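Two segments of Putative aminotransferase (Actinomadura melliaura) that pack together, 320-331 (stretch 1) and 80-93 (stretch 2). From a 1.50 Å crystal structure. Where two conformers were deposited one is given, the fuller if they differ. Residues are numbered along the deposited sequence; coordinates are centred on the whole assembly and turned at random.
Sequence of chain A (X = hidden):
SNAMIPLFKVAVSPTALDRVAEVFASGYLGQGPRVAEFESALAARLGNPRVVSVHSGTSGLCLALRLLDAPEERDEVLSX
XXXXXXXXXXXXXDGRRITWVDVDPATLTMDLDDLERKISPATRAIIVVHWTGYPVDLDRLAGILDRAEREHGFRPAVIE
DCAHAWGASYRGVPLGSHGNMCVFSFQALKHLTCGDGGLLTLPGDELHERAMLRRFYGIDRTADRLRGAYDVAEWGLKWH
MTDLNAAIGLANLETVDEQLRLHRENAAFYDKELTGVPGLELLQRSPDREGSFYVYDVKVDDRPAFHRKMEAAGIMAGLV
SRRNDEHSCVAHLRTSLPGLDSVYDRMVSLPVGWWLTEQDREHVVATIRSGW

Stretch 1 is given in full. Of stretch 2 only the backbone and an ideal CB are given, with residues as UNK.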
ATOM      1  N   VAL A 320       3.279 -22.787  -3.405  1.00 15.65           N
ATOM      2  CA  VAL A 320       3.368 -21.341  -3.478  1.00 14.96           C
ATOM      3  C   VAL A 320       2.742 -20.738  -2.214  1.00 17.11           C
ATOM      4  O   VAL A 320       3.262 -19.782  -1.642  1.00 19.74           O
ATOM      5  CB  VAL A 320       2.675 -20.812  -4.758  1.00 18.37           C
ATOM      6  CG1 VAL A 320       2.654 -19.285  -4.776  1.00 22.57           C
ATOM      7  CG2 VAL A 320       3.369 -21.364  -6.000  1.00 22.06           C
ATOM      8  N   SER A 321       1.606 -21.297  -1.806  0.67 13.61           N
ATOM      9  CA  SER A 321       0.906 -20.891  -0.592  0.67 15.24           C
ATOM     10  C   SER A 321       0.150 -22.067   0.010  0.67 11.24           C
ATOM     11  O   SER A 321      -0.103 -23.062  -0.666  0.67 15.99           O
ATOM     12  CB  SER A 321      -0.085 -19.753  -0.877  0.67 18.60           C
ATOM     13  OG  SER A 321       0.583 -18.516  -1.059  0.67 26.03           O
ATOM     14  N   ARG A 322      -0.220 -21.941   1.278  1.00 13.40           N
ATOM     15  CA  ARG A 322      -1.197 -22.847   1.880  1.00 12.29           C
ATOM     16  C   ARG A 322      -2.573 -22.535   1.281  1.00 12.66           C
ATOM     17  O   ARG A 322      -2.891 -21.366   1.048  1.00 14.04           O
ATOM     18  CB  ARG A 322      -1.220 -22.689   3.402  1.00 14.10           C
ATOM     19  CG  ARG A 322      -2.169 -23.630   4.106  1.00 13.14           C
ATOM     20  CD  ARG A 322      -2.199 -23.382   5.613  1.00 14.59           C
ATOM     21  NE  ARG A 322      -2.995 -24.403   6.289  1.00 15.70           N
ATOM     22  CZ  ARG A 322      -3.052 -24.571   7.605  1.00 20.80           C
ATOM     23  NH1 ARG A 322      -2.343 -23.789   8.405  1.00 24.23           N
ATOM     24  NH2 ARG A 322      -3.819 -25.526   8.119  1.00 21.90           N
ATOM     25  N   ARG A 323      -3.389 -23.556   1.015  1.00 11.52           N
ATOM     26  CA  ARG A 323      -4.759 -23.280   0.571  1.00 11.08           C
ATOM     27  C   ARG A 323      -5.437 -22.340   1.579  1.00 10.56           C
ATOM     28  O   ARG A 323      -5.415 -22.598   2.790  1.00 11.29           O
ATOM     29  CB  ARG A 323      -5.560 -24.583   0.386  1.00 12.13           C
ATOM     30  CG  ARG A 323      -5.626 -25.492   1.612  1.00 11.25           C
ATOM     31  CD  ARG A 323      -6.348 -26.815   1.293  1.00 15.14           C
ATOM     32  NE  ARG A 323      -7.790 -26.634   1.131  1.00 13.27           N
ATOM     33  CZ  ARG A 323      -8.618 -27.623   0.813  1.00 13.05           C
ATOM     34  NH1 ARG A 323      -8.136 -28.850   0.617  1.00 15.01           N
ATOM     35  NH2 ARG A 323      -9.915 -27.388   0.682  1.00 14.00           N
ATOM     36  N   ASN A 324      -6.010 -21.236   1.088  1.00 10.48           N
ATOM     37  CA  ASN A 324      -6.358 -20.119   1.977  1.00 10.68           C
ATOM     38  C   ASN A 324      -7.534 -20.445   2.895  1.00  9.68           C
ATOM     39  O   ASN A 324      -7.698 -19.822   3.952  1.00 11.85           O
ATOM     40  CB  ASN A 324      -6.716 -18.853   1.187  1.00 11.15           C
ATOM     41  CG  ASN A 324      -5.567 -18.295   0.341  1.00 11.64           C
ATOM     42  OD1 ASN A 324      -5.761 -17.294  -0.343  1.00 11.17           O
ATOM     43  ND2 ASN A 324      -4.398 -18.937   0.351  1.00 11.50           N
ATOM     44  N   ASP A 325      -8.351 -21.414   2.487  1.00 11.65           N
ATOM     45  CA  ASP A 325      -9.543 -21.768   3.254  1.00 10.70           C
ATOM     46  C   ASP A 325      -9.207 -22.502   4.548  1.00 11.24           C
ATOM     47  O   ASP A 325     -10.076 -22.674   5.398  1.00 13.76           O
ATOM     48  CB  ASP A 325     -10.521 -22.608   2.392  1.00 10.46           C
ATOM     49  CG  ASP A 325      -9.920 -23.926   1.892  1.00 11.91           C
ATOM     50  OD1 ASP A 325      -8.706 -23.990   1.609  1.00 12.51           O
ATOM     51  OD2 ASP A 325     -10.691 -24.910   1.762  1.00 15.69           O
ATOM     52  N   GLU A 326      -7.946 -22.900   4.713  1.00 11.66           N
ATOM     53  CA  GLU A 326      -7.515 -23.566   5.950  1.00 11.77           C
ATOM     54  C   GLU A 326      -7.066 -22.590   7.053  1.00 11.81           C
ATOM     55  O   GLU A 326      -6.854 -23.005   8.197  1.00 13.92           O
ATOM     56  CB  GLU A 326      -6.381 -24.555   5.656  1.00 12.47           C
ATOM     57  CG  GLU A 326      -6.865 -25.852   5.018  1.00 15.69           C
ATOM     58  CD  GLU A 326      -5.765 -26.888   4.849  1.00 18.66           C
ATOM     59  OE1 GLU A 326      -4.593 -26.596   5.148  1.00 18.10           O
ATOM     60  OE2 GLU A 326      -6.075 -28.018   4.410  1.00 19.58           O
ATOM     61  N   HIS A 327      -6.895 -21.316   6.717  1.00 11.50           N
ATOM     62  CA  HIS A 327      -6.445 -20.345   7.715  1.00 11.16           C
ATOM     63  C   HIS A 327      -7.508 -20.079   8.762  1.00 12.99           C
ATOM     64  O   HIS A 327      -8.705 -19.990   8.448  1.00 13.15           O
ATOM     65  CB  HIS A 327      -6.048 -19.043   7.032  1.00 11.32           C
ATOM     66  CG  HIS A 327      -4.781 -19.142   6.243  1.00 10.38           C
ATOM     67  ND1 HIS A 327      -3.614 -19.647   6.776  1.00 13.38           N
ATOM     68  CD2 HIS A 327      -4.500 -18.809   4.961  1.00 10.01           C
ATOM     69  CE1 HIS A 327      -2.664 -19.607   5.859  1.00 12.52           C
ATOM     70  NE2 HIS A 327      -3.174 -19.101   4.750  1.00 12.46           N
ATOM     71  N   SER A 328      -7.076 -19.923  10.009  1.00 11.82           N
ATOM     72  CA  SER A 328      -8.049 -19.817  11.086  1.00 15.70           C
ATOM     73  C   SER A 328      -8.856 -18.516  10.980  1.00 15.85           C
ATOM     74  O   SER A 328      -9.993 -18.465  11.447  1.00 16.09           O
ATOM     75  CB  SER A 328      -7.364 -19.954  12.452  1.00 17.75           C
ATOM     76  OG  SER A 328      -6.425 -18.928  12.675  1.00 17.95           O
ATOM     77  N   CYS A 329      -8.308 -17.488  10.326  1.00 12.93           N
ATOM     78  CA  CYS A 329      -9.057 -16.237  10.162  1.00 12.08           C
ATOM     79  C   CYS A 329     -10.316 -16.406   9.300  1.00 13.53           C
ATOM     80  O   CYS A 329     -11.195 -15.547   9.314  1.00 16.61           O
ATOM     81  CB  CYS A 329      -8.166 -15.133   9.571  1.00 12.54           C
ATOM     82  SG  CYS A 329      -7.668 -15.359   7.838  1.00 14.08           S
ATOM     83  N   VAL A 330     -10.415 -17.506   8.553  1.00 12.32           N
ATOM     84  CA  VAL A 330     -11.608 -17.735   7.735  1.00 11.63           C
ATOM     85  C   VAL A 330     -12.261 -19.073   8.090  1.00 12.65           C
ATOM     86  O   VAL A 330     -12.953 -19.677   7.272  1.00 13.40           O
ATOM     87  CB  VAL A 330     -11.285 -17.663   6.208  1.00 12.64           C
ATOM     88  CG1 VAL A 330     -11.081 -16.207   5.782  1.00 10.37           C
ATOM     89  CG2 VAL A 330     -10.061 -18.515   5.847  1.00 12.86           C
ATOM     90  N   ALA A 331     -12.080 -19.514   9.331  1.00 12.25           N
ATOM     91  CA  ALA A 331     -12.678 -20.775   9.759  1.00 14.61           C
ATOM     92  C   ALA A 331     -14.198 -20.768   9.579  1.00 15.29           C
ATOM     93  O   ALA A 331     -14.799 -21.812   9.332  1.00 19.88           O
ATOM     94  CB  ALA A 331     -12.311 -21.066  11.211  1.00 17.34           C
ATOM     95  N   UNK A  80     -11.418 -18.836  -5.450  0.56 10.55           N
ATOM     96  CA  UNK A  80     -10.881 -20.135  -5.048  0.56 10.45           C
ATOM     97  C   UNK A  80      -9.827 -19.929  -3.958  0.56 10.59           C
ATOM     98  O   UNK A  80      -9.211 -18.864  -3.872  0.56 12.48           O
ATOM     99  CB  UNK A  80     -10.285 -20.875  -6.247  0.56 10.45           C
ATOM    100  N   UNK A  81      -9.635 -20.938  -3.095  1.00  9.17           N
ATOM    101  CA  UNK A  81      -8.606 -20.803  -2.063  1.00  9.86           C
ATOM    102  C   UNK A  81      -7.211 -21.200  -2.525  1.00 11.65           C
ATOM    103  O   UNK A  81      -6.263 -20.993  -1.768  1.00 11.66           O
ATOM    104  CB  UNK A  81      -8.988 -21.650  -0.847  1.00  9.86           C
ATOM    105  N   UNK A  82      -7.083 -21.736  -3.734  1.00 11.03           N
ATOM    106  CA  UNK A  82      -5.774 -22.108  -4.255  1.00 11.45           C
ATOM    107  C   UNK A  82      -5.183 -20.888  -4.951  1.00 10.75           C
ATOM    108  O   UNK A  82      -5.179 -20.770  -6.184  1.00 12.19           O
ATOM    109  CB  UNK A  82      -5.869 -23.300  -5.209  1.00 11.45           C
ATOM    110  N   UNK A  83      -4.678 -19.970  -4.140  0.62  9.59           N
ATOM    111  CA  UNK A  83      -4.042 -18.769  -4.644  0.62 12.09           C
ATOM    112  C   UNK A  83      -3.208 -18.167  -3.529  0.62  9.37           C
ATOM    113  O   UNK A  83      -3.193 -18.688  -2.406  0.62 10.34           O
ATOM    114  CB  UNK A  83      -5.075 -17.768  -5.165  0.62 12.09           C
ATOM    115  N   UNK A  84      -2.497 -17.091  -3.845  1.00 10.27           N
ATOM    116  CA  UNK A  84      -1.746 -16.370  -2.829  1.00  9.89           C
ATOM    117  C   UNK A  84      -2.761 -15.614  -1.975  1.00 10.70           C
ATOM    118  O   UNK A  84      -3.808 -15.191  -2.472  1.00 10.36           O
ATOM    119  CB  UNK A  84      -0.715 -15.425  -3.451  1.00  9.89           C
ATOM    120  N   UNK A  85      -2.450 -15.448  -0.692  1.00  8.91           N
ATOM    121  CA  UNK A  85      -3.417 -14.901   0.260  1.00  9.50           C
ATOM    122  C   UNK A  85      -3.945 -13.520  -0.130  1.00 10.44           C
ATOM    123  O   UNK A  85      -5.086 -13.185   0.187  1.00 10.03           O
ATOM    124  CB  UNK A  85      -2.778 -14.823   1.648  1.00  9.50           C
ATOM    125  N   UNK A  86      -3.127 -12.726  -0.814  1.00  9.57           N
ATOM    126  CA  UNK A  86      -3.545 -11.387  -1.235  1.00 10.63           C
ATOM    127  C   UNK A  86      -4.879 -11.377  -1.973  1.00  8.50           C
ATOM    128  O   UNK A  86      -5.693 -10.480  -1.765  1.00  9.91           O
ATOM    129  CB  UNK A  86      -2.469 -10.768  -2.129  1.00 10.63           C
ATOM    130  N   UNK A  87      -5.094 -12.370  -2.836  1.00  9.03           N
ATOM    131  CA  UNK A  87      -6.316 -12.442  -3.631  1.00  9.39           C
ATOM    132  C   UNK A  87      -7.542 -12.391  -2.739  1.00  8.67           C
ATOM    133  O   UNK A  87      -8.497 -11.649  -2.974  1.00 10.82           O
ATOM    134  CB  UNK A  87      -6.333 -13.716  -4.478  1.00  9.39           C
ATOM    135  N   UNK A  88      -7.487 -13.177  -1.680  1.00  8.64           N
ATOM    136  CA  UNK A  88      -8.637 -13.335  -0.812  1.00  8.04           C
ATOM    137  C   UNK A  88      -8.671 -12.344   0.332  1.00  8.84           C
ATOM    138  O   UNK A  88      -9.747 -11.935   0.763  1.00 10.51           O
ATOM    139  CB  UNK A  88      -8.666 -14.758  -0.251  1.00  8.04           C
ATOM    140  N   UNK A  89      -7.510 -11.920   0.823  1.00  8.35           N
ATOM    141  CA  UNK A  89      -7.555 -10.941   1.893  1.00  8.29           C
ATOM    142  C   UNK A  89      -8.033  -9.580   1.378  1.00  9.77           C
ATOM    143  O   UNK A  89      -8.634  -8.817   2.138  1.00  9.78           O
ATOM    144  CB  UNK A  89      -6.177 -10.809   2.544  1.00  8.29           C
ATOM    145  N   UNK A  90      -7.792  -9.288   0.105  1.00  8.37           N
ATOM    146  CA  UNK A  90      -8.351  -8.070  -0.499  1.00  7.28           C
ATOM    147  C   UNK A  90      -9.876  -8.051  -0.389  1.00  9.37           C
ATOM    148  O   UNK A  90     -10.472  -6.996  -0.151  1.00 10.16           O
ATOM    149  CB  UNK A  90      -7.932  -7.962  -1.967  1.00  7.28           C
ATOM    150  N   UNK A  91     -10.498  -9.218  -0.550  1.00  8.75           N
ATOM    151  CA  UNK A  91     -11.952  -9.344  -0.415  1.00  8.34           C
ATOM    152  C   UNK A  91     -12.404  -9.012   1.002  1.00  9.68           C
ATOM    153  O   UNK A  91     -13.361  -8.261   1.194  1.00 10.77           O
ATOM    154  CB  UNK A  91     -12.403 -10.757  -0.789  1.00  8.34           C
ATOM    155  N   UNK A  92     -11.706  -9.560   1.995  1.00  9.20           N
ATOM    156  CA  UNK A  92     -12.063  -9.315   3.391  1.00  8.94           C
ATOM    157  C   UNK A  92     -11.864  -7.843   3.753  1.00  9.98           C
ATOM    158  O   UNK A  92     -12.695  -7.263   4.465  1.00 11.96           O
ATOM    159  CB  UNK A  92     -11.232 -10.204   4.318  1.00  8.94           C
ATOM    160  N   UNK A  93     -10.786  -7.244   3.245  1.00  9.70           N
ATOM    161  CA  UNK A  93     -10.486  -5.834   3.529  1.00 10.89           C
ATOM    162  C   UNK A  93     -11.524  -4.921   2.886  1.00 12.67           C
ATOM    163  O   UNK A  93     -11.762  -3.814   3.380  1.00 14.40           O
ATOM    164  CB  UNK A  93      -9.086  -5.470   3.030  1.00 10.89           C
TER

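At position 80 the ideal CB finds nothing of stretch 1 within 5.5 Å, so the visible atoms exclude little; the residue is Thr80. Position 81 points toward stretch 1: its ideal CB lies 3.4 Å from Asp325 N and 3.6 Å from Asn324 N. So close an approach to backbone favours something compact, and phi/psi of -85/-6 admits alanine, serine or proline among others. It is Pro81. Its CB sits 3.4 Å from Asp325 OD1, while its carbonyl does the polar work: Asn324 N donates to Pro81 O at 2.9 Å and a nearly straight 170°.

Position 82 points away, leaving the choice wide; the side chain of Leu82 (chi1 t) makes no contact with stretch 1, although its end comes nearer than the CA-to-CB direction suggests. Position 83 also points away, and its extended backbone (-162/177) suits a beta-branched residue, though not uniquely. Thr83 brings CG2 to 3.7 Å from Asn324 OD1, its OG1 donates to a side chain at position 87, and its carbonyl accepts a weak bond from Asn324 ND2 (3.0 Å, 133°).

Position 84 is directed away overall, yet its ideal CB is 4.1 Å from Ser321 OG; many side chains could extend past that hydroxyl. Phe84 does so with chi1 t, and Ser321 OG meets the ring edge at CD1, 3.2 Å away.

At position 85 CB points sideways, 5.3 Å from His327 NE2. An acceptor on a flexible arm, glutamate or glutamine, could reach that nitrogen. Glu85 folds back (chi1 m, chi2 p), and His327 NE2 donates to Glu85 OE2 at 2.8 Å and 159°. Its other oxygen turns to the serine: water 2 donates to Glu85 OE1 (2.9 Å) and lies 2.6 Å from Ser321 OG.

Positions 86 and 87 make no contact; Ala86 points away and Thr87 sideways, where Thr87 OG1 accepts from Thr83 OG1 at 2.9 Å.

Position 88 faces stretch 1, with its ideal CB 3.9 Å from Asn324 OD1. A short donor fits best: asparagine, or perhaps serine or threonine. Asn88 ND2 donates to Asn324 OD1 at 2.8 Å and 166°, and also to Thr80 O at 3.2 Å, tying the helix to the preceding loop.

Position 89 points sideways with no stretch 1 atom within 5.5 Å of CB, so only a long side chain could reach His327, Cys329 and Val330; a large aromatic or methionine is plausible. Trp89 spans the gap: CH2 is 3.6 Å from Cys329 SG, and CZ2 is 3.6 Å from His327 CD2.

Positions 90 and 91 are out of reach: Ala90 and Ile91. Position 92 points toward Val330, inviting a medium or large apolar chain; Leu92 CD1 meets Val330 CG1 at 3.8 Å. Position 93, Ala93, is out of reach.

Stretch 2, residues 80-93: TPLTFEATNWAILA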
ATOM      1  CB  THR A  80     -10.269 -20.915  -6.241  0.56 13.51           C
ATOM      2  OG1 THR A  80     -10.291 -22.319  -5.961  0.56 12.30           O
ATOM      3  CG2 THR A  80      -8.834 -20.503  -6.497  0.56 10.73           C
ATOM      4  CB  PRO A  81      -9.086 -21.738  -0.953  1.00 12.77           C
ATOM      5  CG  PRO A  81      -9.910 -22.764  -1.649  1.00 13.78           C
ATOM      6  CD  PRO A  81     -10.488 -22.125  -2.891  1.00 12.77           C
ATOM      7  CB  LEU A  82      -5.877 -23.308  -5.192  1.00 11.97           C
ATOM      8  CG  LEU A  82      -4.516 -23.853  -5.641  1.00 13.04           C
ATOM      9  CD1 LEU A  82      -3.732 -24.364  -4.441  1.00 15.25           C
ATOM     10  CD2 LEU A  82      -4.680 -24.953  -6.670  1.00 14.11           C
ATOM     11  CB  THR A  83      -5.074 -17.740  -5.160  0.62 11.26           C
ATOM     12  OG1 THR A  83      -4.396 -16.596  -5.702  0.62 10.74           O
ATOM     13  CG2 THR A  83      -6.004 -17.304  -4.049  0.62 13.78           C
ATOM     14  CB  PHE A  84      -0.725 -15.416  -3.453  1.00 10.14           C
ATOM     15  CG  PHE A  84       0.087 -14.660  -2.442  1.00 10.58           C
ATOM     16  CD1 PHE A  84       0.885 -15.338  -1.535  1.00 15.07           C
ATOM     17  CD2 PHE A  84       0.054 -13.272  -2.403  1.00 10.71           C
ATOM     18  CE1 PHE A  84       1.639 -14.655  -0.597  1.00 18.32           C
ATOM     19  CE2 PHE A  84       0.809 -12.579  -1.467  1.00 11.78           C
ATOM     20  CZ  PHE A  84       1.601 -13.274  -0.561  1.00 16.41           C
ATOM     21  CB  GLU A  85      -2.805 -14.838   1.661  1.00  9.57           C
ATOM     22  CG  GLU A  85      -2.795 -16.172   2.418  1.00 11.57           C
ATOM     23  CD  GLU A  85      -1.643 -17.096   2.030  1.00 11.93           C
ATOM     24  OE1 GLU A  85      -0.849 -16.764   1.119  1.00 11.93           O
ATOM     25  OE2 GLU A  85      -1.521 -18.162   2.674  1.00 12.32           O
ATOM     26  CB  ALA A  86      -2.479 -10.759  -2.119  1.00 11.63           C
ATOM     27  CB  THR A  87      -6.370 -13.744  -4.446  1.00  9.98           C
ATOM     28  OG1 THR A  87      -5.173 -13.869  -5.222  1.00 12.27           O
ATOM     29  CG2 THR A  87      -7.590 -13.753  -5.357  1.00 12.14           C
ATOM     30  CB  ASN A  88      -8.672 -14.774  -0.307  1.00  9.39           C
ATOM     31  CG  ASN A  88      -9.006 -15.722  -1.426  1.00  9.86           C
ATOM     32  OD1 ASN A  88      -9.981 -15.482  -2.125  1.00 10.00           O
ATOM     33  ND2 ASN A  88      -8.169 -16.740  -1.668  1.00 10.10           N
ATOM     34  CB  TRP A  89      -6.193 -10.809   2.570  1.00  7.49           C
ATOM     35  CG  TRP A  89      -5.688 -12.031   3.357  1.00  9.16           C
ATOM     36  CD1 TRP A  89      -4.485 -12.097   4.002  1.00  9.98           C
ATOM     37  CD2 TRP A  89      -6.330 -13.321   3.588  1.00  9.31           C
ATOM     38  NE1 TRP A  89      -4.324 -13.319   4.610  1.00 10.08           N
ATOM     39  CE2 TRP A  89      -5.435 -14.089   4.372  1.00  9.42           C
ATOM     40  CE3 TRP A  89      -7.560 -13.897   3.216  1.00  9.84           C
ATOM     41  CZ2 TRP A  89      -5.726 -15.395   4.793  1.00  9.24           C
ATOM     42  CZ3 TRP A  89      -7.845 -15.208   3.630  1.00 10.58           C
ATOM     43  CH2 TRP A  89      -6.931 -15.938   4.408  1.00  9.99           C
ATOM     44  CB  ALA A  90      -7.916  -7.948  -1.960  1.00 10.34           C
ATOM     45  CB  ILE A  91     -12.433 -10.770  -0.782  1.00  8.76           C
ATOM     46  CG1 ILE A  91     -12.086 -11.076  -2.244  1.00 10.13           C
ATOM     47  CG2 ILE A  91     -13.951 -10.909  -0.528  1.00 11.15           C
ATOM     48  CD1 ILE A  91     -12.251 -12.563  -2.602  1.00  8.72           C
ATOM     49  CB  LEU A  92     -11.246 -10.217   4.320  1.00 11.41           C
ATOM     50  CG  LEU A  92     -11.449 -11.713   4.064  1.00 12.11           C
ATOM     51  CD1 LEU A  92     -10.606 -12.535   5.016  1.00 12.36           C
ATOM     52  CD2 LEU A  92     -12.918 -12.071   4.189  1.00 14.15           C
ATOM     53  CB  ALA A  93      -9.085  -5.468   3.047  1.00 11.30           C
TER
HETATM   54  O   HOH W   1      -2.747 -21.795  -2.235  1.00 27.22           O
HETATM   55  O   HOH W   2       1.939 -17.604   0.917  1.00 26.51           O
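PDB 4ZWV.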